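Local coordinates for phosphoribosylamidoimidazole- succinocarboxamide synthase (Saccharomyces cerevisiae, PDB 1OBD), which catalyses the ATP-dependent joining of L-aspartate to carboxyaminoimidazole ribotide (CAIR), giving SAICAR in de novo purine biosynthesis, at residues L32-D37 with E103-L108; K59-W64 with V232-T237. All blocks are in the same frame, centred on the assembly; numbering follows the deposited sequence. Where two conformers were deposited one is given.

Overall arrangement
Both contacts are buried, with centres about 12 Å apart, and both belong to the SAICAR synthetase fold. Contact 1 joins the last two strands of the four-stranded antiparallel sheet, 30-35 and 106-110. It is built from backbone hydrogen bonds and one arginine-aspartate salt bridge. Contact 2 lies nearer the middle of the chain. It sets helix 53-67 against an irregular part of strand 228-245 and relies on a shared magnesium ion and a tryptophan face. AMP and ATP touch both contacts. Packing between Leu107 CD2 and Glu62 CG, 3.7 Å apart, links the edge strand of contact 1 to the helix of contact 2.

Contact 1: residues L32-D37 with E103-L108; sequences LFVATD and EDRSLL. With AMP (adenosine monophosphate), chain G; ATP (adenosine-5'-triphosphate), chain B.
Phe33 and Leu107 form an antiparallel hydrogen-bonded pair. The axes of strands 32-35 and 106-108 come within 4.6 Å, at an angle of 165°. Phe33 N binds Leu107 O at 2.9 Å, and Leu107 N returns a bond to Phe33 O. A third bond, Ala35 N to Arg105 O, extends the pairing to just before the start of strand 106-108. Leu32 and Val34 share a face with Ser106 and Leu108. There Val34 CG2 lies 3.6 Å from Ser106 OG, which is bonded to Leu102 O.

Arg105 bends at chi3 (70°) and brings its guanidinium end-on to Asp37. Arg105 NH1 lies 2.8 Å from Asp37 OD2, and Arg105 NH2 reaches Asp37 OD1. The two planes are 64° apart, and NH1 meets OD2 from above the carboxylate. Arg105 NH1 also gives a bond to Ala35 O, in the carbonyl plane, at 2.8 Å. Backbone N atoms of Gly54, Glu52 and Ile3 also bind the carboxylate.

Each strand meets a different adenine. Leu108 N binds AMP N1 at 2.9 Å, while the Phe33 ring edge meets the other, Phe33 CZ lying 3.4 Å from ATP N7. Strand 21-27 flanks strand 30-35, and helix 53-67 packs on Ala35, Arg105 and Leu107.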
loop_
_atom_site.group_PDB
_atom_site.type_symbol
_atom_site.label_atom_id
_atom_site.label_comp_id
_atom_site.label_asym_id
_atom_site.label_seq_id
_atom_site.Cartn_x
_atom_site.Cartn_y
_atom_site.Cartn_z
ATOM N N LEU A 32 2.061 2.335 16.630
ATOM C CA LEU A 32 2.190 0.912 16.323
ATOM C C LEU A 32 1.195 0.593 15.219
ATOM O O LEU A 32 -0.025 0.760 15.390
ATOM C CB LEU A 32 1.897 0.063 17.545
ATOM C CG LEU A 32 2.048 -1.440 17.383
ATOM C CD1 LEU A 32 3.529 -1.769 17.169
ATOM C CD2 LEU A 32 1.478 -2.164 18.599
ATOM N N PHE A 33 1.696 0.184 14.068
ATOM C CA PHE A 33 0.878 -0.159 12.899
ATOM C C PHE A 33 0.738 -1.660 12.824
ATOM O O PHE A 33 1.733 -2.331 12.563
ATOM C CB PHE A 33 1.535 0.309 11.599
ATOM C CG PHE A 33 1.394 1.780 11.272
ATOM C CD1 PHE A 33 1.546 2.195 9.980
ATOM C CD2 PHE A 33 1.167 2.744 12.208
ATOM C CE1 PHE A 33 1.436 3.531 9.626
ATOM C CE2 PHE A 33 1.038 4.078 11.861
ATOM C CZ PHE A 33 1.150 4.464 10.570
ATOM N N VAL A 34 -0.466 -2.176 13.036
ATOM C CA VAL A 34 -0.704 -3.601 13.041
ATOM C C VAL A 34 -1.507 -3.955 11.789
ATOM O O VAL A 34 -2.649 -3.572 11.630
ATOM C CB VAL A 34 -1.418 -4.072 14.312
ATOM C CG1 VAL A 34 -1.473 -5.597 14.327
ATOM C CG2 VAL A 34 -0.818 -3.520 15.588
ATOM N N ALA A 35 -0.854 -4.664 10.872
ATOM C CA ALA A 35 -1.503 -5.119 9.652
ATOM C C ALA A 35 -2.297 -6.394 9.960
ATOM O O ALA A 35 -1.705 -7.403 10.308
ATOM C CB ALA A 35 -0.472 -5.404 8.574
ATOM N N THR A 36 -3.605 -6.336 9.818
ATOM C CA THR A 36 -4.423 -7.520 10.030
ATOM C C THR A 36 -4.487 -8.319 8.725
ATOM O O THR A 36 -3.931 -7.949 7.689
ATOM C CB THR A 36 -5.804 -7.175 10.503
ATOM O OG1 THR A 36 -6.584 -6.659 9.428
ATOM C CG2 THR A 36 -5.745 -6.198 11.663
ATOM N N ASP A 37 -5.217 -9.424 8.788
ATOM C CA ASP A 37 -5.448 -10.305 7.643
ATOM C C ASP A 37 -6.742 -10.009 6.896
ATOM O O ASP A 37 -7.130 -10.791 6.022
ATOM C CB ASP A 37 -5.412 -11.760 8.112
ATOM C CG ASP A 37 -4.068 -12.193 8.611
ATOM O OD1 ASP A 37 -4.031 -13.197 9.375
ATOM O OD2 ASP A 37 -3.042 -11.587 8.280
ATOM N N GLU A 103 2.875 -10.152 16.689
ATOM C CA GLU A 103 4.171 -10.591 16.182
ATOM C C GLU A 103 4.153 -10.719 14.672
ATOM O O GLU A 103 3.225 -11.257 14.079
ATOM C CB GLU A 103 4.592 -11.905 16.853
ATOM C CG GLU A 103 5.975 -12.352 16.488
ATOM C CD GLU A 103 6.467 -13.458 17.380
ATOM O OE1 GLU A 103 5.640 -14.104 18.054
ATOM O OE2 GLU A 103 7.718 -13.641 17.364
ATOM N N ASP A 104 5.199 -10.172 14.055
ATOM C CA ASP A 104 5.488 -10.254 12.616
ATOM C C ASP A 104 4.584 -9.429 11.725
ATOM O O ASP A 104 4.824 -9.345 10.527
ATOM C CB ASP A 104 5.562 -11.704 12.129
ATOM C CG ASP A 104 6.738 -12.412 12.705
ATOM O OD1 ASP A 104 6.612 -13.605 12.991
ATOM O OD2 ASP A 104 7.809 -11.815 12.885
ATOM N N ARG A 105 3.565 -8.798 12.299
ATOM C CA ARG A 105 2.620 -7.975 11.547
ATOM C C ARG A 105 2.544 -6.548 12.049
ATOM O O ARG A 105 1.666 -5.790 11.673
ATOM C CB ARG A 105 1.228 -8.587 11.528
ATOM C CG ARG A 105 0.644 -8.813 12.918
ATOM C CD ARG A 105 -0.725 -9.323 12.914
ATOM N NE ARG A 105 -0.854 -10.702 12.450
ATOM C CZ ARG A 105 -1.452 -11.093 11.336
ATOM N NH1 ARG A 105 -1.949 -10.226 10.481
ATOM N NH2 ARG A 105 -1.538 -12.388 11.042
ATOM N N SER A 106 3.525 -6.148 12.862
ATOM C CA SER A 106 3.497 -4.826 13.492
ATOM C C SER A 106 4.756 -4.049 13.246
ATOM O O SER A 106 5.859 -4.592 13.326
ATOM C CB SER A 106 3.297 -4.998 15.000
ATOM O OG SER A 106 2.107 -5.665 15.309
ATOM N N LEU A 107 4.576 -2.781 12.993
ATOM C CA LEU A 107 5.676 -1.871 12.794
ATOM C C LEU A 107 5.589 -0.726 13.789
ATOM O O LEU A 107 4.550 -0.085 13.942
ATOM C CB LEU A 107 5.675 -1.324 11.394
ATOM C CG LEU A 107 5.995 -2.363 10.308
ATOM C CD1 LEU A 107 5.864 -1.712 8.946
ATOM C CD2 LEU A 107 7.329 -3.023 10.475
ATOM N N LEU A 108 6.697 -0.465 14.454
ATOM C CA LEU A 108 6.873 0.647 15.354
ATOM C C LEU A 108 7.349 1.840 14.547
ATOM O O LEU A 108 8.392 1.761 13.882
ATOM C CB LEU A 108 7.860 0.297 16.463
ATOM C CG LEU A 108 7.899 1.240 17.639
ATOM C CD1 LEU A 108 6.612 1.096 18.450
ATOM C CD2 LEU A 108 9.124 0.956 18.515
HETATM P P AMP G . 16.741 -4.409 11.876
HETATM O O1P AMP G . 18.189 -4.936 11.892
HETATM O O2P AMP G . 16.600 -3.415 10.789
HETATM O O3P AMP G . 16.411 -3.751 13.234
HETATM O "O5'" AMP G . 15.709 -5.628 11.651
HETATM C "C5'" AMP G . 15.727 -6.758 12.497
HETATM C "C4'" AMP G . 14.322 -7.316 12.705
HETATM O "O4'" AMP G . 13.510 -6.372 13.386
HETATM C "C3'" AMP G . 13.631 -7.647 11.390
HETATM O "O3'" AMP G . 13.172 -8.981 11.396
HETATM C "C2'" AMP G . 12.480 -6.661 11.284
HETATM O "O2'" AMP G . 11.290 -7.287 10.858
HETATM C "C1'" AMP G . 12.312 -6.090 12.687
HETATM N N9 AMP G . 12.094 -4.625 12.744
HETATM C C8 AMP G . 13.001 -3.661 12.399
HETATM N N7 AMP G . 12.449 -2.434 12.583
HETATM C C5 AMP G . 11.197 -2.613 13.048
HETATM C C6 AMP G . 10.233 -1.682 13.388
HETATM N N6 AMP G . 10.485 -0.381 13.288
HETATM N N1 AMP G . 9.021 -2.168 13.866
HETATM C C2 AMP G . 8.770 -3.526 13.950
HETATM N N3 AMP G . 9.739 -4.453 13.605
HETATM C C4 AMP G . 10.943 -3.983 13.151
HETATM P PG ATP B . -7.109 2.668 4.434
HETATM O O1G ATP B . -7.240 1.216 4.752
HETATM O O2G ATP B . -5.656 3.056 4.089
HETATM O O3G ATP B . -8.045 2.993 3.263
HETATM P PB ATP B . -6.723 4.369 6.646
HETATM O O1B ATP B . -7.598 5.015 7.649
HETATM O O2B ATP B . -5.817 5.326 5.884
HETATM O O3B ATP B . -7.653 3.525 5.694
HETATM P PA ATP B . -4.300 3.057 7.459
HETATM O O1A ATP B . -4.051 1.638 7.766
HETATM O O2A ATP B . -3.673 3.492 6.144
HETATM O O3A ATP B . -5.872 3.243 7.391
HETATM O "O5'" ATP B . -3.860 3.962 8.688
HETATM C "C5'" ATP B . -2.695 4.740 8.595
HETATM C "C4'" ATP B . -2.992 6.121 9.147
HETATM O "O4'" ATP B . -1.800 6.673 9.644
HETATM C "C3'" ATP B . -3.445 7.029 8.041
HETATM O "O3'" ATP B . -4.281 8.012 8.645
HETATM C "C2'" ATP B . -2.120 7.584 7.512
HETATM O "O2'" ATP B . -2.150 8.789 6.808
HETATM C "C1'" ATP B . -1.396 7.774 8.827
HETATM N N9 ATP B . 0.077 7.652 8.901
HETATM C C8 ATP B . 0.816 6.849 8.076
HETATM N N7 ATP B . 2.068 6.929 8.481
HETATM C C5 ATP B . 2.202 7.789 9.532
HETATM C C6 ATP B . 3.237 8.275 10.337
HETATM N N6 ATP B . 4.474 7.809 10.379
HETATM N N1 ATP B . 2.942 9.177 11.327
HETATM C C2 ATP B . 1.663 9.582 11.559
HETATM N N3 ATP B . 0.635 9.128 10.786
HETATM C C4 ATP B . 0.908 8.246 9.795
#

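Contact 2: residues K59-W64 with V232-T237; sequences KLSEFW and VDEVLT. With MG (magnesium ion), chain F; ATP (adenosine-5'-triphosphate), chain B; AMP (adenosine monophosphate), chain G.
Ser61 and Glu234 meet through a magnesium ion that bridges helix 53-67 and an irregular part of strand 228-245. This is a helix-to-loop contact, where strand 228-245 is interrupted, beside the nucleotide site of the SAICAR synthetase fold. Ser61 OG binds the magnesium at 2.1 Å in the conformer given; Ser61 has a second one. Glu234 OE2 binds the same magnesium at 2.2 Å. The two oxygens approach from different segments and are not hydrogen-bonded to each other. The Glu234 chain is bent at chi2 (-92°), which brings OE2 back to the ion. The other carboxylate oxygen is also held: Thr237 OG1 donates to Glu234 OE1 from above the carboxylate plane.

One turn further along the helix, Trp64 turns an indole face to Leu236. The two side chains cross at about a right angle. Leu236 CB sits over the five-membered ring of Trp64, 3.5 Å from its centroid and 19° off the ring normal, a CH-pi contact. Phe63 CE1 lies over the opposite face, toward the rim. Trp64 CB packs on Val235 CG1. Leu60 CD2 comes against the backbone of Leu236 and Thr237, and Leu299 of helix 282-300 touches both Leu60 and Trp64. Cys202 of helix 185-208 touches Trp64 and Leu236.

Each segment also reaches a nucleotide. Glu62 OE1 accepts a bond from AMP O2'. Asp233 N donates to ATP N7 at 3.2 Å, and the Asp233 carboxylate forms a salt bridge with Arg21. The indole N-H also turns to the backbone: Trp64 NE1 lies 2.9 Å from Leu236 O, but the bond is weak because its angle at the hydrogen is only 123°.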
loop_
_atom_site.group_PDB
_atom_site.type_symbol
_atom_site.label_atom_id
_atom_site.label_comp_id
_atom_site.label_asym_id
_atom_site.label_seq_id
_atom_site.Cartn_x
_atom_site.Cartn_y
_atom_site.Cartn_z
ATOM N N LYS A 59 6.069 -7.615 5.997
ATOM C CA LYS A 59 7.445 -7.980 5.643
ATOM C C LYS A 59 7.790 -7.456 4.267
ATOM O O LYS A 59 8.944 -7.039 4.038
ATOM C CB LYS A 59 7.637 -9.484 5.749
ATOM C CG LYS A 59 7.540 -10.012 7.178
ATOM C CD LYS A 59 7.755 -11.523 7.278
ATOM C CE LYS A 59 9.233 -11.923 7.355
ATOM N NZ LYS A 59 9.928 -11.408 8.568
ATOM N N LEU A 60 6.824 -7.420 3.355
ATOM C CA LEU A 60 7.120 -6.846 2.039
ATOM C C LEU A 60 7.418 -5.346 2.198
ATOM O O LEU A 60 8.376 -4.813 1.606
ATOM C CB LEU A 60 5.950 -7.062 1.113
ATOM C CG LEU A 60 6.088 -6.507 -0.286
ATOM C CD1 LEU A 60 7.255 -7.119 -1.008
ATOM C CD2 LEU A 60 4.790 -6.763 -1.059
ATOM N N SER A 61 6.635 -4.629 2.988
ATOM C CA SER A 61 6.910 -3.213 3.238
ATOM C C SER A 61 8.275 -3.005 3.864
ATOM O O SER A 61 9.009 -2.097 3.454
ATOM C CB SER A 61 5.832 -2.570 4.072
ATOM O OG SER A 61 4.672 -2.278 3.318
ATOM N N GLU A 62 8.645 -3.846 4.825
ATOM C CA GLU A 62 9.991 -3.789 5.389
ATOM C C GLU A 62 11.077 -3.973 4.328
ATOM O O GLU A 62 12.086 -3.274 4.362
ATOM C CB GLU A 62 10.178 -4.806 6.482
ATOM C CG GLU A 62 9.279 -4.534 7.677
ATOM C CD GLU A 62 9.513 -5.538 8.763
ATOM O OE1 GLU A 62 10.450 -5.302 9.584
ATOM O OE2 GLU A 62 8.794 -6.546 8.778
ATOM N N PHE A 63 10.887 -4.910 3.400
ATOM C CA PHE A 63 11.815 -5.065 2.287
ATOM C C PHE A 63 11.946 -3.784 1.496
ATOM O O PHE A 63 13.056 -3.348 1.205
ATOM C CB PHE A 63 11.382 -6.223 1.382
ATOM C CG PHE A 63 12.042 -6.191 0.042
ATOM C CD1 PHE A 63 11.436 -5.583 -1.036
ATOM C CD2 PHE A 63 13.295 -6.726 -0.103
ATOM C CE1 PHE A 63 12.095 -5.517 -2.261
ATOM C CE2 PHE A 63 13.949 -6.675 -1.324
ATOM C CZ PHE A 63 13.333 -6.066 -2.393
ATOM N N TRP A 64 10.847 -3.143 1.165
ATOM C CA TRP A 64 10.933 -1.950 0.336
ATOM C C TRP A 64 11.586 -0.796 1.090
ATOM O O TRP A 64 12.331 -0.016 0.513
ATOM C CB TRP A 64 9.567 -1.509 -0.163
ATOM C CG TRP A 64 8.945 -2.365 -1.188
ATOM C CD1 TRP A 64 7.740 -2.985 -1.077
ATOM C CD2 TRP A 64 9.415 -2.645 -2.505
ATOM N NE1 TRP A 64 7.448 -3.650 -2.233
ATOM C CE2 TRP A 64 8.444 -3.453 -3.127
ATOM C CE3 TRP A 64 10.560 -2.300 -3.228
ATOM C CZ2 TRP A 64 8.570 -3.909 -4.414
ATOM C CZ3 TRP A 64 10.684 -2.774 -4.536
ATOM C CH2 TRP A 64 9.701 -3.557 -5.107
ATOM N N VAL A 232 6.298 7.366 4.666
ATOM C CA VAL A 232 5.474 6.875 5.756
ATOM C C VAL A 232 4.450 5.914 5.189
ATOM O O VAL A 232 4.519 5.480 4.064
ATOM C CB VAL A 232 4.829 8.010 6.567
ATOM C CG1 VAL A 232 5.890 9.019 7.099
ATOM C CG2 VAL A 232 3.760 8.775 5.753
ATOM N N ASP A 233 3.474 5.577 6.003
ATOM C CA ASP A 233 2.342 4.723 5.566
ATOM C C ASP A 233 2.755 3.361 4.930
ATOM O O ASP A 233 3.810 2.773 5.246
ATOM C CB ASP A 233 1.483 5.568 4.617
ATOM C CG ASP A 233 0.042 5.146 4.539
ATOM O OD1 ASP A 233 -0.585 5.022 5.609
ATOM O OD2 ASP A 233 -0.492 4.971 3.427
ATOM N N GLU A 234 1.932 2.860 3.995
ATOM C CA GLU A 234 2.095 1.551 3.366
ATOM C C GLU A 234 3.001 1.756 2.140
ATOM O O GLU A 234 2.780 2.722 1.421
ATOM C CB GLU A 234 0.711 0.959 2.920
ATOM C CG GLU A 234 0.028 -0.052 3.842
ATOM C CD GLU A 234 0.373 -1.504 3.516
ATOM O OE1 GLU A 234 -0.254 -2.179 2.626
ATOM O OE2 GLU A 234 1.312 -1.968 4.180
ATOM N N VAL A 235 4.009 0.898 1.903
ATOM C CA VAL A 235 4.873 1.051 0.718
ATOM C C VAL A 235 4.857 -0.173 -0.215
ATOM O O VAL A 235 5.289 -1.269 0.163
ATOM C CB VAL A 235 6.317 1.351 1.195
ATOM C CG1 VAL A 235 7.255 1.496 0.043
ATOM C CG2 VAL A 235 6.287 2.563 2.121
ATOM N N LEU A 236 4.350 0.055 -1.421
ATOM C CA LEU A 236 4.463 -0.867 -2.543
ATOM C C LEU A 236 3.950 -2.277 -2.228
ATOM O O LEU A 236 4.546 -3.292 -2.582
ATOM C CB LEU A 236 5.888 -0.856 -3.097
ATOM C CG LEU A 236 6.186 0.450 -3.830
ATOM C CD1 LEU A 236 7.647 0.741 -3.830
ATOM C CD2 LEU A 236 5.684 0.389 -5.283
ATOM N N THR A 237 2.802 -2.337 -1.580
ATOM C CA THR A 237 2.133 -3.629 -1.408
ATOM C C THR A 237 0.976 -3.734 -2.373
ATOM O O THR A 237 0.566 -2.758 -2.997
ATOM C CB THR A 237 1.581 -3.787 -0.011
ATOM O OG1 THR A 237 0.439 -2.944 0.126
ATOM C CG2 THR A 237 2.589 -3.356 1.076
HETATM MG MG MG F . 3.197 -0.926 3.803
HETATM P PG ATP B . -7.109 2.668 4.434
HETATM O O1G ATP B . -7.240 1.216 4.752
HETATM O O2G ATP B . -5.656 3.056 4.089
HETATM O O3G ATP B . -8.045 2.993 3.263
HETATM P PB ATP B . -6.723 4.369 6.646
HETATM O O1B ATP B . -7.598 5.015 7.649
HETATM O O2B ATP B . -5.817 5.326 5.884
HETATM O O3B ATP B . -7.653 3.525 5.694
HETATM P PA ATP B . -4.300 3.057 7.459
HETATM O O1A ATP B . -4.051 1.638 7.766
HETATM O O2A ATP B . -3.673 3.492 6.144
HETATM O O3A ATP B . -5.872 3.243 7.391
HETATM O "O5'" ATP B . -3.860 3.962 8.688
HETATM C "C5'" ATP B . -2.695 4.740 8.595
HETATM C "C4'" ATP B . -2.992 6.121 9.147
HETATM O "O4'" ATP B . -1.800 6.673 9.644
HETATM C "C3'" ATP B . -3.445 7.029 8.041
HETATM O "O3'" ATP B . -4.281 8.012 8.645
HETATM C "C2'" ATP B . -2.120 7.584 7.512
HETATM O "O2'" ATP B . -2.150 8.789 6.808
HETATM C "C1'" ATP B . -1.396 7.774 8.827
HETATM N N9 ATP B . 0.077 7.652 8.901
HETATM C C8 ATP B . 0.816 6.849 8.076
HETATM N N7 ATP B . 2.068 6.929 8.481
HETATM C C5 ATP B . 2.202 7.789 9.532
HETATM C C6 ATP B . 3.237 8.275 10.337
HETATM N N6 ATP B . 4.474 7.809 10.379
HETATM N N1 ATP B . 2.942 9.177 11.327
HETATM C C2 ATP B . 1.663 9.582 11.559
HETATM N N3 ATP B . 0.635 9.128 10.786
HETATM C C4 ATP B . 0.908 8.246 9.795
HETATM P P AMP G . 16.741 -4.409 11.876
HETATM O O1P AMP G . 18.189 -4.936 11.892
HETATM O O2P AMP G . 16.600 -3.415 10.789
HETATM O O3P AMP G . 16.411 -3.751 13.234
HETATM O "O5'" AMP G . 15.709 -5.628 11.651
HETATM C "C5'" AMP G . 15.727 -6.758 12.497
HETATM C "C4'" AMP G . 14.322 -7.316 12.705
HETATM O "O4'" AMP G . 13.510 -6.372 13.386
HETATM C "C3'" AMP G . 13.631 -7.647 11.390
HETATM O "O3'" AMP G . 13.172 -8.981 11.396
HETATM C "C2'" AMP G . 12.480 -6.661 11.284
HETATM O "O2'" AMP G . 11.290 -7.287 10.858
HETATM C "C1'" AMP G . 12.312 -6.090 12.687
HETATM N N9 AMP G . 12.094 -4.625 12.744
HETATM C C8 AMP G . 13.001 -3.661 12.399
HETATM N N7 AMP G . 12.449 -2.434 12.583
HETATM C C5 AMP G . 11.197 -2.613 13.048
HETATM C C6 AMP G . 10.233 -1.682 13.388
HETATM N N6 AMP G . 10.485 -0.381 13.288
HETATM N N1 AMP G . 9.021 -2.168 13.866
HETATM C C2 AMP G . 8.770 -3.526 13.950
HETATM N N3 AMP G . 9.739 -4.453 13.605
HETATM C C4 AMP G . 10.943 -3.983 13.151
#